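Local coordinates for protein exotoxin 6 (Staphylococcus aureus subsp. aureus Mu50, PDB 4ZYS) that is a superantigen-like exotoxin of Staphylococcus aureus, probably secreted and acting in immune evasion, perhaps by binding host glycans, at residues A[23-28]-A[123-128]; A[42-47]-A[69-74]; A[74-79]-A[129-134]; A[135-140]-A[157-162]; A[117-122]-A[142-147]. All coordinates share one frame; numbering follows the deposited sequence.

Contact 1: residues A[23-28]-A[123-128]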
# COMPACT_ATOMS: atom_id res chain seq x y z
N GLU A 23 6.76 6.72 5.87
CA GLU A 23 6.59 5.44 6.54
C GLU A 23 7.47 5.35 7.77
O GLU A 23 8.61 5.80 7.74
CB GLU A 23 6.81 4.22 5.62
CG GLU A 23 8.03 4.22 4.73
CD GLU A 23 8.41 2.84 4.21
OE1 GLU A 23 7.56 1.93 4.29
OE2 GLU A 23 9.55 2.68 3.73
N ARG A 24 6.91 4.84 8.87
CA ARG A 24 7.61 4.65 10.14
C ARG A 24 7.10 3.42 10.83
O ARG A 24 5.89 3.15 10.81
CB ARG A 24 7.46 5.86 11.08
CG ARG A 24 8.22 7.12 10.71
CD ARG A 24 9.74 7.06 10.77
NE ARG A 24 10.31 8.37 10.41
CZ ARG A 24 10.49 8.81 9.17
NH1 ARG A 24 10.19 8.03 8.13
NH2 ARG A 24 11.00 10.01 8.95
N LYS A 25 8.00 2.71 11.51
CA LYS A 25 7.68 1.49 12.24
C LYS A 25 7.77 1.67 13.75
O LYS A 25 8.66 2.37 14.24
CB LYS A 25 8.62 0.35 11.80
CG LYS A 25 8.48 0.02 10.31
CD LYS A 25 9.45 -1.03 9.83
CE LYS A 25 9.25 -1.23 8.34
NZ LYS A 25 10.07 -2.33 7.79
N ASN A 26 6.85 1.01 14.48
CA ASN A 26 6.77 0.97 15.94
C ASN A 26 6.55 2.38 16.49
O ASN A 26 7.43 2.94 17.16
CB ASN A 26 8.05 0.33 16.52
CG ASN A 26 7.96 -0.14 17.94
OD1 ASN A 26 6.88 -0.38 18.50
ND2 ASN A 26 9.12 -0.41 18.49
N VAL A 27 5.42 2.97 16.13
CA VAL A 27 5.10 4.33 16.55
C VAL A 27 3.78 4.31 17.32
O VAL A 27 3.21 3.23 17.51
CB VAL A 27 5.08 5.35 15.36
CG1 VAL A 27 6.47 5.47 14.73
CG2 VAL A 27 4.03 4.99 14.30
N THR A 28 3.32 5.49 17.80
CA THR A 28 2.07 5.66 18.52
C THR A 28 1.04 6.42 17.68
O THR A 28 1.32 7.48 17.12
CB THR A 28 2.28 6.39 19.85
OG1 THR A 28 3.19 5.64 20.64
CG2 THR A 28 0.98 6.59 20.61
N ILE A 123 10.72 -8.03 1.46
CA ILE A 123 9.62 -7.78 2.42
C ILE A 123 10.24 -7.79 3.83
O ILE A 123 10.96 -8.74 4.16
CB ILE A 123 8.44 -8.80 2.28
CG1 ILE A 123 7.69 -8.69 0.92
CG2 ILE A 123 7.44 -8.74 3.46
CD1 ILE A 123 6.98 -7.41 0.69
N TYR A 124 9.97 -6.77 4.66
CA TYR A 124 10.53 -6.70 6.01
C TYR A 124 9.43 -6.84 7.08
O TYR A 124 9.74 -6.98 8.28
CB TYR A 124 11.31 -5.38 6.20
CG TYR A 124 12.32 -5.12 5.10
CD1 TYR A 124 13.48 -5.89 4.99
CD2 TYR A 124 12.11 -4.13 4.14
CE1 TYR A 124 14.41 -5.66 3.98
CE2 TYR A 124 13.04 -3.88 3.14
CZ TYR A 124 14.19 -4.65 3.06
OH TYR A 124 15.10 -4.40 2.06
N LYS A 125 8.17 -6.83 6.66
CA LYS A 125 7.07 -6.81 7.60
C LYS A 125 6.23 -8.08 7.67
O LYS A 125 5.89 -8.68 6.66
CB LYS A 125 6.17 -5.62 7.28
CG LYS A 125 6.74 -4.31 7.86
CD LYS A 125 5.99 -3.02 7.43
CE LYS A 125 4.49 -2.99 7.67
NZ LYS A 125 4.13 -3.37 9.07
N GLU A 126 5.86 -8.45 8.91
CA GLU A 126 4.96 -9.59 9.17
C GLU A 126 3.53 -9.23 8.76
O GLU A 126 2.80 -10.04 8.21
CB GLU A 126 4.95 -9.94 10.66
CG GLU A 126 6.23 -10.55 11.17
CD GLU A 126 6.04 -10.89 12.64
OE1 GLU A 126 5.35 -11.89 12.93
OE2 GLU A 126 6.50 -10.10 13.49
N ASP A 127 3.14 -8.02 9.09
CA ASP A 127 1.82 -7.50 8.78
C ASP A 127 2.02 -6.37 7.77
O ASP A 127 2.42 -5.29 8.16
CB ASP A 127 1.15 -7.03 10.09
CG ASP A 127 -0.32 -6.70 9.92
OD1 ASP A 127 -0.96 -7.30 9.05
OD2 ASP A 127 -0.82 -5.82 10.66
N ILE A 128 1.83 -6.64 6.47
CA ILE A 128 2.05 -5.64 5.42
C ILE A 128 0.68 -5.30 4.74
O ILE A 128 -0.08 -6.19 4.39
CB ILE A 128 3.15 -6.12 4.42
CG1 ILE A 128 3.54 -5.00 3.40
CG2 ILE A 128 2.78 -7.45 3.70
CD1 ILE A 128 4.97 -5.12 2.84
O HOH W 1 9.58 -4.38 9.66

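Contact 2: residues A[42-47]-A[69-74]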
# COMPACT_ATOMS: atom_id res chain seq x y z
N VAL A 42 -1.36 10.34 14.15
CA VAL A 42 0.03 9.98 14.36
C VAL A 42 0.89 11.22 14.18
O VAL A 42 0.63 12.01 13.26
CB VAL A 42 0.51 8.84 13.39
CG1 VAL A 42 1.86 8.26 13.82
CG2 VAL A 42 -0.51 7.72 13.27
N ILE A 43 1.94 11.36 15.02
CA ILE A 43 2.99 12.38 14.86
C ILE A 43 4.26 11.66 14.43
O ILE A 43 4.69 10.71 15.08
CB ILE A 43 3.21 13.29 16.11
CG1 ILE A 43 2.11 14.37 16.18
CG2 ILE A 43 4.60 13.96 16.07
CD1 ILE A 43 2.03 15.18 17.46
N VAL A 44 4.81 12.05 13.28
CA VAL A 44 6.08 11.56 12.73
C VAL A 44 6.92 12.80 12.49
O VAL A 44 6.45 13.67 11.79
CB VAL A 44 5.92 10.70 11.42
CG1 VAL A 44 7.29 10.37 10.83
CG2 VAL A 44 5.11 9.42 11.66
N ASP A 45 8.12 12.93 13.11
CA ASP A 45 9.01 14.09 12.93
C ASP A 45 8.27 15.44 13.03
O ASP A 45 8.44 16.29 12.15
CB ASP A 45 9.73 14.02 11.57
CG ASP A 45 10.55 12.78 11.31
OD1 ASP A 45 11.18 12.27 12.27
OD2 ASP A 45 10.64 12.38 10.14
N ASN A 46 7.41 15.62 14.06
CA ASN A 46 6.60 16.82 14.30
C ASN A 46 5.59 17.14 13.14
O ASN A 46 5.07 18.26 13.07
CB ASN A 46 7.48 18.04 14.62
CG ASN A 46 8.62 17.74 15.59
OD1 ASN A 46 9.80 17.89 15.27
ND2 ASN A 46 8.28 17.35 16.81
N GLN A 47 5.30 16.12 12.28
CA GLN A 47 4.34 16.19 11.18
C GLN A 47 3.08 15.43 11.60
O GLN A 47 3.15 14.26 11.99
CB GLN A 47 4.92 15.60 9.86
CG GLN A 47 6.34 16.05 9.46
CD GLN A 47 6.52 17.55 9.44
OE1 GLN A 47 5.96 18.26 8.61
NE2 GLN A 47 7.26 18.06 10.40
N ILE A 69 2.37 0.09 16.31
CA ILE A 69 1.90 0.15 14.93
C ILE A 69 2.99 0.61 13.99
O ILE A 69 3.96 1.26 14.40
CB ILE A 69 0.63 1.07 14.80
CG1 ILE A 69 0.85 2.50 15.34
CG2 ILE A 69 -0.59 0.43 15.44
CD1 ILE A 69 0.03 3.61 14.65
N ASP A 70 2.81 0.26 12.71
CA ASP A 70 3.62 0.75 11.60
C ASP A 70 2.70 1.55 10.73
O ASP A 70 1.52 1.23 10.63
CB ASP A 70 4.29 -0.38 10.81
CG ASP A 70 5.27 -1.21 11.61
OD1 ASP A 70 5.63 -0.79 12.74
OD2 ASP A 70 5.66 -2.30 11.13
N VAL A 71 3.22 2.62 10.12
CA VAL A 71 2.38 3.45 9.26
C VAL A 71 3.06 3.63 7.92
O VAL A 71 4.28 3.70 7.84
CB VAL A 71 1.95 4.81 9.90
CG1 VAL A 71 1.21 4.59 11.22
CG2 VAL A 71 3.15 5.75 10.11
N PHE A 72 2.23 3.63 6.86
CA PHE A 72 2.57 3.90 5.47
C PHE A 72 1.62 5.01 5.06
O PHE A 72 0.44 4.75 4.84
CB PHE A 72 2.43 2.63 4.61
CG PHE A 72 2.98 2.80 3.22
CD1 PHE A 72 2.17 3.30 2.19
CD2 PHE A 72 4.30 2.48 2.93
CE1 PHE A 72 2.69 3.49 0.90
CE2 PHE A 72 4.81 2.64 1.63
CZ PHE A 72 3.99 3.13 0.62
N ILE A 73 2.11 6.27 5.07
CA ILE A 73 1.31 7.47 4.85
C ILE A 73 1.60 8.10 3.49
O ILE A 73 2.74 8.44 3.15
CB ILE A 73 1.55 8.49 6.03
CG1 ILE A 73 1.08 7.91 7.40
CG2 ILE A 73 0.96 9.91 5.77
CD1 ILE A 73 1.75 8.56 8.61
N LEU A 74 0.53 8.32 2.75
CA LEU A 74 0.48 9.00 1.46
C LEU A 74 -0.60 10.09 1.58
O LEU A 74 -1.76 9.80 1.84
CB LEU A 74 0.18 7.98 0.34
CG LEU A 74 0.18 8.50 -1.11
CD1 LEU A 74 0.40 7.36 -2.05
CD2 LEU A 74 -1.16 9.13 -1.47

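Contact 3: residues A[74-79]-A[129-134]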
# COMPACT_ATOMS: atom_id res chain seq x y z
N LEU A 74 0.53 8.32 2.75
CA LEU A 74 0.48 9.00 1.46
C LEU A 74 -0.60 10.09 1.58
O LEU A 74 -1.76 9.80 1.84
CB LEU A 74 0.18 7.98 0.34
CG LEU A 74 0.18 8.50 -1.11
CD1 LEU A 74 0.40 7.36 -2.05
CD2 LEU A 74 -1.16 9.13 -1.47
N ARG A 75 -0.21 11.35 1.37
CA ARG A 75 -1.11 12.52 1.41
C ARG A 75 -2.17 12.41 0.35
O ARG A 75 -1.84 12.42 -0.84
CB ARG A 75 -0.34 13.82 1.14
CG ARG A 75 0.08 14.60 2.32
CD ARG A 75 0.88 15.80 1.86
NE ARG A 75 0.08 17.00 1.55
CZ ARG A 75 -0.27 17.94 2.44
NH1 ARG A 75 0.00 17.77 3.73
NH2 ARG A 75 -0.94 19.01 2.06
N GLU A 76 -3.42 12.32 0.74
CA GLU A 76 -4.50 12.35 -0.25
C GLU A 76 -4.74 13.80 -0.68
O GLU A 76 -4.62 14.72 0.15
CB GLU A 76 -5.79 11.73 0.30
CG GLU A 76 -5.73 10.22 0.49
CD GLU A 76 -5.66 9.36 -0.76
OE1 GLU A 76 -6.41 9.63 -1.72
OE2 GLU A 76 -4.91 8.36 -0.73
N GLY A 77 -5.03 13.99 -1.96
CA GLY A 77 -5.32 15.31 -2.53
C GLY A 77 -4.16 16.26 -2.74
O GLY A 77 -3.00 15.94 -2.45
N ASP A 78 -4.48 17.43 -3.26
CA ASP A 78 -3.50 18.47 -3.55
C ASP A 78 -3.96 19.71 -2.82
O ASP A 78 -4.87 20.40 -3.27
CB ASP A 78 -3.36 18.67 -5.07
CG ASP A 78 -2.97 17.38 -5.81
OD1 ASP A 78 -1.98 16.72 -5.39
OD2 ASP A 78 -3.67 17.03 -6.79
N SER A 79 -3.39 19.93 -1.62
CA SER A 79 -3.79 21.01 -0.72
C SER A 79 -2.64 21.67 0.03
O SER A 79 -1.56 21.10 0.14
CB SER A 79 -4.79 20.50 0.31
OG SER A 79 -4.23 19.62 1.28
N SER A 129 0.38 -4.00 4.59
CA SER A 129 -0.87 -3.56 3.98
C SER A 129 -0.82 -3.65 2.46
O SER A 129 0.24 -3.48 1.86
CB SER A 129 -1.21 -2.14 4.40
OG SER A 129 -0.28 -1.20 3.88
N LEU A 130 -2.00 -3.83 1.85
CA LEU A 130 -2.12 -3.80 0.41
C LEU A 130 -1.77 -2.43 -0.09
O LEU A 130 -1.23 -2.34 -1.19
CB LEU A 130 -3.53 -4.20 -0.05
CG LEU A 130 -3.86 -5.69 0.09
CD1 LEU A 130 -5.26 -5.95 -0.32
CD2 LEU A 130 -2.92 -6.55 -0.74
N LYS A 131 -1.99 -1.35 0.73
CA LYS A 131 -1.61 0.04 0.38
C LYS A 131 -0.11 0.11 0.06
O LYS A 131 0.26 0.73 -0.94
CB LYS A 131 -1.95 1.02 1.52
CG LYS A 131 -1.50 2.47 1.24
CD LYS A 131 -1.58 3.37 2.48
CE LYS A 131 -1.55 4.84 2.13
NZ LYS A 131 -2.76 5.26 1.38
N GLU A 132 0.75 -0.48 0.93
CA GLU A 132 2.22 -0.45 0.76
C GLU A 132 2.66 -1.28 -0.45
O GLU A 132 3.46 -0.80 -1.26
CB GLU A 132 2.93 -0.95 2.02
CG GLU A 132 4.44 -1.02 1.86
CD GLU A 132 5.21 -1.43 3.10
OE1 GLU A 132 4.68 -1.24 4.22
OE2 GLU A 132 6.35 -1.94 2.96
N LEU A 133 2.13 -2.53 -0.58
CA LEU A 133 2.49 -3.39 -1.70
C LEU A 133 2.04 -2.76 -3.00
O LEU A 133 2.79 -2.78 -3.97
CB LEU A 133 1.88 -4.80 -1.54
CG LEU A 133 2.52 -5.66 -0.47
CD1 LEU A 133 1.55 -6.68 0.06
CD2 LEU A 133 3.80 -6.31 -0.97
N ASP A 134 0.85 -2.17 -3.02
CA ASP A 134 0.28 -1.52 -4.21
C ASP A 134 1.17 -0.36 -4.66
O ASP A 134 1.61 -0.36 -5.81
CB ASP A 134 -1.15 -1.04 -3.92
CG ASP A 134 -1.78 -0.21 -5.02
OD1 ASP A 134 -2.03 -0.76 -6.12
OD2 ASP A 134 -2.10 0.96 -4.75
O HOH W 2 -3.59 7.87 1.55

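Contact 4: residues A[135-140]-A[157-162]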
# COMPACT_ATOMS: atom_id res chain seq x y z
N TYR A 135 1.52 0.55 -3.74
CA TYR A 135 2.36 1.69 -4.06
C TYR A 135 3.74 1.27 -4.54
O TYR A 135 4.20 1.79 -5.56
CB TYR A 135 2.49 2.63 -2.85
CG TYR A 135 3.29 3.87 -3.18
CD1 TYR A 135 4.67 3.88 -3.08
CD2 TYR A 135 2.66 5.05 -3.56
CE1 TYR A 135 5.42 5.01 -3.40
CE2 TYR A 135 3.39 6.19 -3.88
CZ TYR A 135 4.77 6.17 -3.79
OH TYR A 135 5.53 7.27 -4.10
N ARG A 136 4.43 0.42 -3.77
CA ARG A 136 5.81 0.02 -4.07
C ARG A 136 5.92 -0.79 -5.37
O ARG A 136 6.91 -0.65 -6.10
CB ARG A 136 6.43 -0.76 -2.90
CG ARG A 136 6.60 0.07 -1.62
CD ARG A 136 7.64 1.19 -1.80
NE ARG A 136 7.94 1.87 -0.55
CZ ARG A 136 8.47 3.08 -0.46
NH1 ARG A 136 8.72 3.78 -1.57
NH2 ARG A 136 8.74 3.61 0.71
N LEU A 137 4.91 -1.60 -5.69
CA LEU A 137 4.98 -2.38 -6.93
C LEU A 137 4.70 -1.46 -8.15
O LEU A 137 5.38 -1.57 -9.17
CB LEU A 137 4.03 -3.58 -6.89
CG LEU A 137 4.45 -4.70 -5.88
CD1 LEU A 137 3.28 -5.62 -5.57
CD2 LEU A 137 5.66 -5.47 -6.35
N ARG A 138 3.76 -0.52 -8.00
CA ARG A 138 3.45 0.44 -9.06
C ARG A 138 4.64 1.39 -9.25
O ARG A 138 4.94 1.69 -10.39
CB ARG A 138 2.14 1.21 -8.73
CG ARG A 138 0.89 0.31 -8.81
CD ARG A 138 -0.36 1.11 -9.05
NE ARG A 138 -1.55 0.45 -8.51
CZ ARG A 138 -2.79 0.63 -8.96
NH1 ARG A 138 -3.02 1.43 -10.00
NH2 ARG A 138 -3.81 0.02 -8.38
N GLU A 139 5.37 1.76 -8.18
CA GLU A 139 6.58 2.61 -8.21
C GLU A 139 7.69 1.98 -9.07
O GLU A 139 8.29 2.68 -9.89
CB GLU A 139 7.10 2.83 -6.77
CG GLU A 139 8.33 3.72 -6.66
CD GLU A 139 8.76 3.98 -5.24
OE1 GLU A 139 8.75 3.02 -4.43
OE2 GLU A 139 9.12 5.14 -4.93
N ARG A 140 7.93 0.68 -8.89
CA ARG A 140 8.91 -0.13 -9.62
C ARG A 140 8.50 -0.20 -11.11
O ARG A 140 9.33 0.05 -11.98
CB ARG A 140 8.96 -1.52 -8.95
CG ARG A 140 9.93 -2.55 -9.52
CD ARG A 140 11.35 -2.45 -9.00
NE ARG A 140 11.50 -2.50 -7.54
CZ ARG A 140 11.89 -3.57 -6.85
NH1 ARG A 140 12.12 -4.72 -7.48
NH2 ARG A 140 12.07 -3.50 -5.55
N ILE A 157 -1.78 -6.61 -10.90
CA ILE A 157 -0.83 -7.09 -9.90
C ILE A 157 -1.45 -8.37 -9.32
O ILE A 157 -2.61 -8.33 -8.93
CB ILE A 157 -0.47 -6.06 -8.80
CG1 ILE A 157 0.30 -4.88 -9.36
CG2 ILE A 157 0.32 -6.74 -7.66
CD1 ILE A 157 0.19 -3.61 -8.48
N THR A 158 -0.69 -9.49 -9.24
CA THR A 158 -1.19 -10.73 -8.64
C THR A 158 -0.22 -11.11 -7.51
O THR A 158 0.96 -11.33 -7.76
CB THR A 158 -1.42 -11.82 -9.69
OG1 THR A 158 -2.18 -11.26 -10.76
CG2 THR A 158 -2.16 -13.02 -9.14
N ILE A 159 -0.71 -11.10 -6.26
CA ILE A 159 0.06 -11.47 -5.08
C ILE A 159 -0.42 -12.87 -4.67
O ILE A 159 -1.58 -13.05 -4.31
CB ILE A 159 -0.02 -10.40 -3.94
CG1 ILE A 159 0.49 -9.02 -4.48
CG2 ILE A 159 0.79 -10.84 -2.71
CD1 ILE A 159 0.09 -7.78 -3.69
N THR A 160 0.46 -13.88 -4.79
CA THR A 160 0.11 -15.25 -4.46
C THR A 160 0.74 -15.63 -3.11
O THR A 160 1.94 -15.42 -2.89
CB THR A 160 0.53 -16.20 -5.59
OG1 THR A 160 -0.04 -15.72 -6.81
CG2 THR A 160 0.08 -17.64 -5.34
N MSE A 161 -0.08 -16.20 -2.21
CA MSE A 161 0.33 -16.64 -0.87
C MSE A 161 0.79 -18.09 -0.90
O MSE A 161 0.55 -18.76 -1.90
CB MSE A 161 -0.85 -16.48 0.10
CG MSE A 161 -1.53 -15.09 0.01
SE MSE A 161 -0.29 -13.64 0.18
CE MSE A 161 -0.04 -13.80 2.04
N LYS A 162 1.45 -18.57 0.19
CA LYS A 162 1.92 -19.96 0.30
C LYS A 162 0.78 -20.94 0.22
O LYS A 162 0.94 -22.01 -0.34
CB LYS A 162 2.73 -20.23 1.59
CG LYS A 162 3.84 -19.21 1.84
CD LYS A 162 5.14 -19.82 2.37
CE LYS A 162 6.24 -18.77 2.53
NZ LYS A 162 6.52 -18.01 1.27

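Contact 5: residues A[117-122]-A[142-147]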
# COMPACT_ATOMS: atom_id res chain seq x y z
N GLN A 117 10.14 -10.57 -16.45
CA GLN A 117 11.50 -10.26 -16.00
C GLN A 117 11.53 -10.35 -14.49
O GLN A 117 10.78 -9.64 -13.82
CB GLN A 117 11.96 -8.84 -16.46
CG GLN A 117 11.89 -8.53 -17.95
CD GLN A 117 11.77 -7.03 -18.19
OE1 GLN A 117 10.67 -6.50 -18.43
NE2 GLN A 117 12.88 -6.31 -18.14
N SER A 118 12.39 -11.21 -13.96
CA SER A 118 12.57 -11.34 -12.52
C SER A 118 13.32 -10.12 -11.94
O SER A 118 14.20 -9.54 -12.60
CB SER A 118 13.33 -12.61 -12.18
OG SER A 118 14.58 -12.63 -12.84
N SER A 119 12.94 -9.74 -10.73
CA SER A 119 13.53 -8.62 -10.00
C SER A 119 13.62 -9.00 -8.55
O SER A 119 12.79 -9.77 -8.06
CB SER A 119 12.68 -7.36 -10.19
OG SER A 119 13.31 -6.22 -9.63
N LEU A 120 14.62 -8.47 -7.84
CA LEU A 120 14.74 -8.73 -6.40
C LEU A 120 13.74 -7.80 -5.64
O LEU A 120 13.72 -6.59 -5.88
CB LEU A 120 16.19 -8.51 -5.93
CG LEU A 120 16.51 -8.64 -4.44
CD1 LEU A 120 16.08 -10.00 -3.86
CD2 LEU A 120 17.97 -8.42 -4.19
N TYR A 121 12.90 -8.40 -4.79
CA TYR A 121 11.95 -7.66 -3.96
C TYR A 121 12.07 -8.12 -2.51
O TYR A 121 11.98 -9.33 -2.24
CB TYR A 121 10.52 -7.81 -4.48
CG TYR A 121 9.55 -6.87 -3.80
CD1 TYR A 121 9.68 -5.49 -3.93
CD2 TYR A 121 8.50 -7.35 -3.03
CE1 TYR A 121 8.81 -4.62 -3.29
CE2 TYR A 121 7.61 -6.49 -2.40
CZ TYR A 121 7.78 -5.12 -2.52
OH TYR A 121 6.91 -4.25 -1.91
N GLN A 122 12.33 -7.21 -1.58
CA GLN A 122 12.51 -7.57 -0.17
C GLN A 122 11.33 -7.10 0.70
O GLN A 122 11.01 -5.91 0.68
CB GLN A 122 13.84 -7.02 0.40
CG GLN A 122 15.04 -7.47 -0.40
CD GLN A 122 16.39 -7.36 0.24
OE1 GLN A 122 16.63 -6.63 1.21
NE2 GLN A 122 17.31 -8.12 -0.29
N ILE A 142 6.59 1.93 -12.76
CA ILE A 142 6.66 3.29 -13.30
C ILE A 142 8.11 3.66 -13.61
O ILE A 142 8.41 4.10 -14.72
CB ILE A 142 6.00 4.33 -12.35
CG1 ILE A 142 4.46 4.13 -12.27
CG2 ILE A 142 6.35 5.77 -12.73
CD1 ILE A 142 3.83 4.72 -11.02
N LYS A 143 8.99 3.50 -12.61
CA LYS A 143 10.40 3.88 -12.70
C LYS A 143 11.15 3.03 -13.70
O LYS A 143 11.86 3.59 -14.53
CB LYS A 143 11.08 3.83 -11.32
CG LYS A 143 10.71 5.02 -10.42
CD LYS A 143 11.60 5.11 -9.15
CE LYS A 143 11.20 6.31 -8.30
NZ LYS A 143 12.20 6.62 -7.24
N GLN A 144 10.97 1.72 -13.68
CA GLN A 144 11.73 0.85 -14.58
C GLN A 144 11.03 0.44 -15.87
O GLN A 144 11.73 0.11 -16.83
CB GLN A 144 12.16 -0.43 -13.86
CG GLN A 144 13.17 -0.19 -12.77
CD GLN A 144 13.52 -1.44 -12.00
OE1 GLN A 144 12.88 -2.50 -12.09
NE2 GLN A 144 14.54 -1.33 -11.20
N HIS A 145 9.70 0.40 -15.93
CA HIS A 145 9.06 -0.12 -17.15
C HIS A 145 8.09 0.85 -17.83
O HIS A 145 7.37 0.45 -18.74
CB HIS A 145 8.37 -1.46 -16.83
CG HIS A 145 9.29 -2.44 -16.17
ND1 HIS A 145 10.11 -3.25 -16.91
CD2 HIS A 145 9.56 -2.63 -14.86
CE1 HIS A 145 10.81 -3.95 -16.04
NE2 HIS A 145 10.52 -3.62 -14.79
N GLY A 146 8.14 2.12 -17.43
CA GLY A 146 7.35 3.18 -18.02
C GLY A 146 5.84 3.08 -17.86
O GLY A 146 5.11 3.56 -18.73
N LEU A 147 5.37 2.48 -16.76
CA LEU A 147 3.94 2.43 -16.48
C LEU A 147 3.41 3.88 -16.31
O LEU A 147 4.04 4.71 -15.63
CB LEU A 147 3.64 1.58 -15.24
CG LEU A 147 2.15 1.40 -14.83
CD1 LEU A 147 1.35 0.52 -15.84
CD2 LEU A 147 2.05 0.77 -13.43
O HOH W 3 14.86 -5.14 -11.61

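Contact 1: residues A[23-28]-A[123-128]
The seam between the OB-fold and beta-grasp domains of this superantigen-like toxin is bridged by Lys-25, which reaches from the corner between strands 21-24 and 27-34 to Tyr-124 and Lys-125. With its chain extended beyond CG, Lys-25 makes contact through its last two atoms: CE packs on Lys-125 CD at 3.8 Å and NZ lies 3.7 Å from Tyr-124 CB. A water completes the bridge, accepting from Lys-25 NZ at 2.8 Å and donating to Tyr-124 O at 2.9 Å. The two lysines run across each other at an angle, yet their ammonium groups stay 6.2 Å apart, NZ to NZ, because Lys-125 curls back at chi3 and chi4 (53° and 51°). Its NZ thereby reaches Asp-127 O at 2.7 Å, and forms a salt bridge with Asp-70 and a hydrogen bond with Thr-91, which probably offsets the cost of burying the charge. Lys-125 leans on Glu-132 of helix 130-145, Lys-25 touches Asp-70 of strand 69-74, and Ile-128, within strand 127-129, is backbone-bonded to Ile-184.

Contact 2: residues A[42-47]-A[69-74]
Val-42 and Val-71 meet inside the OB-fold domain, where strands 37-44 and 69-74 face each other across the barrel interior. The axes of segments 42-44 and 69-74 are 10.1 Å apart at closest approach and 76° apart in direction, a separation too wide for backbone pairing, so methyl groups make the contact. The closest approach is Val-42 CG2 to Val-71 CG1 at 4.1 Å, the two side chains sliding past each other in opposite directions. Both methyls lie anti to their own carbonyl carbon, which leaves Val-71 CG2 between N and C of its residue (chi1 -58°) and turned to Val-44 CG2 at 4.4 Å. Ile-69 adds its CD1 at 4.4 Å from Val-42 CG2. All four of these residues are buried, and Ile-51 of strand 47-52 and Leu-22 of strand 21-24 close in on Val-42 and Val-44 respectively.

The solvent side is different in kind. Beyond Val-44 the chain reverses through a type I' turn, closed by Gln-47 N donating to Val-44 O at 2.8 Å; Asp-45, Asn-46 and Gln-47 are exposed and make no contact with strand 69-74. Asp-45 forms a salt bridge with Arg-24. Between the two segments, then, cohesion rests on dispersion and the exclusion of water from branched aliphatic chains, without a directional bond; polar bonds lie in the turn and along the strands.

Contact 3: residues A[74-79]-A[129-134]
Apolar packing comes first: Leu-74 CB rests against the aliphatic end of Lys-131, at 4.0 Å from its CE. Lys-131 leaves helix 130-145 with CG anti to the backbone N (chi1 176°), runs extended, and bends at chi4 (66°), which brings its ammonium beside Leu-74. The charge term is looser. Glu-76 OE2 stands 4.3 Å from Lys-131 NZ, beyond a salt bridge, and Tyr-16 OH bonds the same carboxylate oxygen. Water supplies the third kind of link, accepting from Lys-131 NZ at 2.7 Å and donating to both Leu-74 O and Glu-76 OE2, each also at 2.7 Å. Ile-87 O is a further acceptor for NZ, so a buried ammonium has both a water and a carbonyl to receive its protons. Within the helix segment, Ser-129 is the N-cap, its OG accepting from Glu-132 N at 3.2 Å with an angle of 156°. An N-capped helix start laid against the OB-fold domain belongs to the two-domain superantigen fold, where the central helix of the beta-grasp domain borders the interdomain interface.

Contact 4: residues A[135-140]-A[157-162]
Leu-137 and Ile-157 both set their gamma branch anti to the carbonyl carbon (chi1 -69° for CG of the leucine, -66° for CG1 of the isoleucine), which leaves Ile-157 CG2 anti to its own N and directed at the helix. Leu-137 CD1 meets that CG2 at 3.8 Å, and Leu-137 CD1 also reaches Ile-159 CD1 at 4.3 Å. The other branch of Ile-157 works along the helix surface: its CD1 is 4.2 Å from Leu-137 CB and 4.0 Å from Arg-138 CG. Ile-157 therefore touches two consecutive helix residues.

This is the core of the beta-grasp domain, in which helix 130-145 lies over a mixed sheet; the axes of the two segments come within 10.7 Å, with their directions 130° from each other. Sheet residues of other strands fill in around the pair: Leu-137 also touches Ile-192 and Leu-107, and Ile-157 touches Ile-169 and Val-194. Arg-138 meets Ile-157 chiefly through CG; its chain runs extended to NE, which forms a salt bridge with Asp-134 one helical turn back, while NH1 bonds Gln-173 O and Tyr-148 OH. Within the helix, Arg-136 NH1 pairs with Glu-139 OE1 at 3.0 Å, on the syn side of the carboxylate.

Contact 5: residues A[117-122]-A[142-147]
Gln-117 reaches from edge strand 117-119 to the imidazole of His-145 in the last part of helix 130-145. From CB, which points toward the helix segment, CG is set anti to the carbonyl carbon (chi1 -55°), and the chain stays extended to the amide. CB and CG make no close approach to the ring; contact begins at CD, 3.9 Å from His-145 CE1. At the tip, OE1 lies 3.5 Å from CE1 and 3.6 Å from His-145 ND1, obliquely to the ring, whereas NE2 sits at the ring's edge, 3.8 Å from CE1. Amide and imidazole planes stand 89° apart, and their closeness is van der Waals contact.

In the beta-grasp domain the helix's last part here comes near one of the edge strands of the mixed sheet: Gly-146 leaves helical geometry with positive phi (64°), and His-145 also packs on Ile-109 and Met-196. Beside the amide-imidazole contact, a water 2.7 Å from Ser-119 OG makes a weak, long bond to Gln-144 OE1 at 3.3 Å, and Arg-140 NH1 bonds Leu-120 O.

Overall arrangement
From the N terminus, segment 23-28 opens the long loop that contact 1 closes at 123-128, joining the OB-fold domain to the beta-grasp domain. Contact 2 (42-47 with 69-74) is nested inside that loop and stays within the OB-fold. Contact 3 starts from Leu-74, which it shares with contact 2, and closes on the start of helix 130-145, so it crosses contact 1 and ties the domains a second time. Contact 5 leaves edge strand 117-119 and closes on the last part of helix 130-145, crossing contacts 1, 3 and 4. Contact 4 follows contact 3 in series and sets the middle of the same helix on the beta-grasp sheet.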